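PDB 6YP6: NanS-p from Escherichia phage vB_EcoP_24B, which is a carbohydrate esterase of a Shiga toxin-encoding phage, probably removing acetyl groups from sialic acids, and appears to bind carbohydrate. Local coordinates for residues Ala64-Gln72 and Arg158-Gln166. Numbering follows the deposited sequence.
Sequences AALLQKGGQ and RFAGNNSLQ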
loop_
_atom_site.group_PDB
_atom_site.type_symbol
_atom_site.label_atom_id
_atom_site.label_comp_id
_atom_site.label_asym_id
_atom_site.label_seq_id
_atom_site.Cartn_x
_atom_site.Cartn_y
_atom_site.Cartn_z
ATOM N N ALA A 64 15.950 -6.031 2.391
ATOM C CA ALA A 64 16.628 -6.995 3.256
ATOM C C ALA A 64 16.688 -6.521 4.706
ATOM O O ALA A 64 16.497 -7.317 5.630
ATOM C CB ALA A 64 18.025 -7.290 2.726
ATOM N N ALA A 65 16.966 -5.240 4.932
ATOM C CA ALA A 65 17.078 -4.750 6.303
ATOM C C ALA A 65 15.728 -4.755 7.008
ATOM O O ALA A 65 15.657 -4.997 8.217
ATOM C CB ALA A 65 17.691 -3.352 6.341
ATOM N N LEU A 66 14.646 -4.449 6.279
ATOM C CA LEU A 66 13.307 -4.565 6.852
ATOM C C LEU A 66 13.059 -5.985 7.351
ATOM O O LEU A 66 12.560 -6.188 8.467
ATOM C CB LEU A 66 12.266 -4.147 5.807
ATOM C CG LEU A 66 10.805 -4.339 6.225
ATOM C CD1 LEU A 66 10.421 -3.500 7.421
ATOM C CD2 LEU A 66 9.893 -4.020 5.043
ATOM N N LEU A 67 13.427 -6.983 6.547
ATOM C CA LEU A 67 13.231 -8.367 6.963
ATOM C C LEU A 67 14.096 -8.717 8.175
ATOM O O LEU A 67 13.640 -9.428 9.075
ATOM C CB LEU A 67 13.559 -9.313 5.811
ATOM C CG LEU A 67 12.534 -9.326 4.679
ATOM C CD1 LEU A 67 13.062 -10.108 3.484
ATOM C CD2 LEU A 67 11.229 -9.938 5.141
ATOM N N GLN A 68 15.341 -8.224 8.211
ATOM C CA GLN A 68 16.276 -8.571 9.280
ATOM C C GLN A 68 15.896 -7.888 10.584
ATOM O O GLN A 68 15.890 -8.516 11.653
ATOM C CB GLN A 68 17.701 -8.175 8.862
ATOM C CG GLN A 68 18.788 -8.252 9.944
ATOM C CD GLN A 68 19.977 -7.328 9.647
ATOM O OE1 GLN A 68 20.200 -6.932 8.501
ATOM N NE2 GLN A 68 20.719 -6.966 10.683
ATOM N N LYS A 69 15.623 -6.586 10.522
ATOM C CA LYS A 69 15.442 -5.784 11.718
ATOM C C LYS A 69 13.986 -5.591 12.097
ATOM O O LYS A 69 13.704 -5.191 13.236
ATOM C CB LYS A 69 16.070 -4.404 11.504
ATOM C CG LYS A 69 17.562 -4.426 11.252
ATOM C CD LYS A 69 18.116 -3.020 11.014
ATOM C CE LYS A 69 19.597 -3.040 10.669
ATOM N NZ LYS A 69 19.921 -2.034 9.619
ATOM N N GLY A 70 13.061 -5.855 11.176
ATOM C CA GLY A 70 11.674 -5.498 11.360
ATOM C C GLY A 70 11.434 -4.036 11.046
ATOM O O GLY A 70 12.359 -3.252 10.819
ATOM N N GLY A 71 10.159 -3.670 11.026
ATOM C CA GLY A 71 9.751 -2.320 10.663
ATOM C C GLY A 71 8.306 -2.350 10.198
ATOM O O GLY A 71 7.559 -3.254 10.549
ATOM N N GLN A 72 7.936 -1.350 9.400
ATOM C CA GLN A 72 6.559 -1.256 8.946
ATOM C C GLN A 72 6.479 -0.604 7.573
ATOM O O GLN A 72 7.313 0.226 7.206
ATOM C CB GLN A 72 5.693 -0.433 9.912
ATOM C CG GLN A 72 5.597 -0.968 11.322
ATOM C CD GLN A 72 4.432 -0.362 12.065
ATOM O OE1 GLN A 72 4.019 0.768 11.793
ATOM N NE2 GLN A 72 3.865 -1.126 12.976
ATOM N N ARG A 158 3.333 -4.676 9.774
ATOM C CA ARG A 158 4.455 -4.727 10.700
ATOM C C ARG A 158 5.238 -6.020 10.513
ATOM O O ARG A 158 4.673 -7.119 10.592
ATOM C CB ARG A 158 3.982 -4.602 12.153
ATOM C CG ARG A 158 5.125 -4.440 13.143
ATOM C CD ARG A 158 4.653 -4.153 14.577
ATOM N NE ARG A 158 3.914 -5.292 15.114
ATOM C CZ ARG A 158 2.626 -5.300 15.448
ATOM N NH1 ARG A 158 1.875 -4.201 15.373
ATOM N NH2 ARG A 158 2.085 -6.434 15.864
ATOM N N PHE A 159 6.542 -5.874 10.279
ATOM C CA PHE A 159 7.506 -6.960 10.151
ATOM C C PHE A 159 8.249 -7.103 11.477
ATOM O O PHE A 159 8.643 -6.111 12.089
ATOM C CB PHE A 159 8.499 -6.646 9.022
ATOM C CG PHE A 159 7.903 -6.718 7.628
ATOM C CD1 PHE A 159 7.007 -5.751 7.174
ATOM C CD2 PHE A 159 8.235 -7.752 6.779
ATOM C CE1 PHE A 159 6.454 -5.828 5.917
ATOM C CE2 PHE A 159 7.696 -7.823 5.503
ATOM C CZ PHE A 159 6.806 -6.864 5.078
ATOM N N ALA A 160 8.435 -8.346 11.922
ATOM C CA ALA A 160 8.972 -8.604 13.252
ATOM C C ALA A 160 10.487 -8.675 13.297
ATOM O O ALA A 160 11.073 -8.534 14.377
ATOM C CB ALA A 160 8.423 -9.928 13.797
ATOM N N GLY A 161 11.136 -8.900 12.175
ATOM C CA GLY A 161 12.572 -9.063 12.157
ATOM C C GLY A 161 12.957 -10.527 12.216
ATOM O O GLY A 161 12.124 -11.438 12.151
ATOM N N ASN A 162 14.263 -10.733 12.307
ATOM C CA ASN A 162 14.836 -12.071 12.302
ATOM C C ASN A 162 14.455 -12.839 11.046
ATOM O O ASN A 162 14.419 -14.069 11.048
ATOM C CB ASN A 162 14.453 -12.849 13.559
ATOM C CG ASN A 162 15.185 -12.342 14.789
ATOM O OD1 ASN A 162 14.569 -11.903 15.754
ATOM N ND2 ASN A 162 16.510 -12.393 14.747
ATOM N N ASN A 163 14.187 -12.111 9.962
ATOM C CA ASN A 163 13.812 -12.654 8.656
ATOM C C ASN A 163 12.467 -13.360 8.674
ATOM O O ASN A 163 12.122 -14.047 7.702
ATOM C CB ASN A 163 14.889 -13.545 8.039
ATOM C CG ASN A 163 16.064 -12.747 7.522
ATOM O OD1 ASN A 163 15.963 -11.539 7.270
ATOM N ND2 ASN A 163 17.190 -13.419 7.348
ATOM N N SER A 164 11.662 -13.156 9.709
ATOM C CA SER A 164 10.326 -13.722 9.723
ATOM C C SER A 164 9.479 -13.106 8.610
ATOM O O SER A 164 9.455 -11.887 8.426
ATOM C CB SER A 164 9.655 -13.464 11.068
ATOM O OG SER A 164 8.299 -13.888 11.034
ATOM N N LEU A 165 8.763 -13.952 7.897
ATOM C CA LEU A 165 7.815 -13.533 6.871
ATOM C C LEU A 165 6.399 -13.411 7.424
ATOM O O LEU A 165 5.450 -13.226 6.661
ATOM C CB LEU A 165 7.901 -14.499 5.685
ATOM C CG LEU A 165 9.268 -14.516 4.983
ATOM C CD1 LEU A 165 9.419 -15.736 4.094
ATOM C CD2 LEU A 165 9.470 -13.260 4.163
ATOM N N GLN A 166 6.237 -13.496 8.737
ATOM C CA GLN A 166 4.945 -13.340 9.393
ATOM C C GLN A 166 4.717 -11.872 9.721
ATOM O O GLN A 166 5.397 -11.302 10.584
ATOM C CB GLN A 166 4.913 -14.193 10.655
ATOM C CG GLN A 166 3.639 -14.040 11.442
ATOM C CD GLN A 166 3.606 -15.018 12.566
ATOM O OE1 GLN A 166 4.311 -14.841 13.576
ATOM N NE2 GLN A 166 2.847 -16.083 12.405
HETATM O O HOH W 1 17.601 -9.854 5.870
HETATM O O HOH W 2 10.807 -9.581 9.415
HETATM O O HOH W 3 2.532 -1.335 15.146
#
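Leu66 lays its methyl CD2 over one face of the Phe159 ring, 4.0 Å from the ring centroid and nearly on the ring normal, a CH-pi contact. Its CG and CD1 meet Phe159 CG and CB, so the branched side chain covers the ring and its root together. With CG anti to the backbone N (chi1 175°), the leucine reaches from the helix across the phenylalanine at about a right angle. Leu67, one residue on, touches both Phe159 and Leu165 with its CD2, coming to 3.9 Å from Leu165 CD2 and meeting the ring obliquely.

The end of helix 64-69 is met by the type I' turn Gly161-Ser164. Its backbone amides take up carbonyls that the helix ending leaves pointing outward: Asn163 N donates to Leu67 O (2.9 Å) and Asn162 N to Gln68 O (2.8 Å), both from above the carbonyl plane. Asn162 and Asn163 have positive phi, which asparagine tolerates well. Asn163 OD1 also accepts from a water that donates to Ala64 O, while a second water accepts from Gly161 N.

Gly70 leaves the helix with positive phi, its CA 3.2 Å from Phe159 O, a close backbone approach that suits glycine. Gly71 then opens an antiparallel ladder, hydrogen-bonded with Phe159 in both directions (Gly71 N to Phe159 O 3.1 Å, Phe159 N to Gly71 O 2.8 Å). In the next, non-hydrogen-bonded pair, Gln72 lies alongside Arg158, its NE2 3.5 Å from Arg158 CD; Arg158 NH1 forms a salt bridge with Asp175 and also donates to a water that Gln72 NE2 reaches by a weak bond.

In this antiparallel fold of two sheets, helix and turn close off the end where strand 71-79, entered through Gly70, begins beside strands 152-159 and 207-216; Leu181 and Val167 also pack on Phe159.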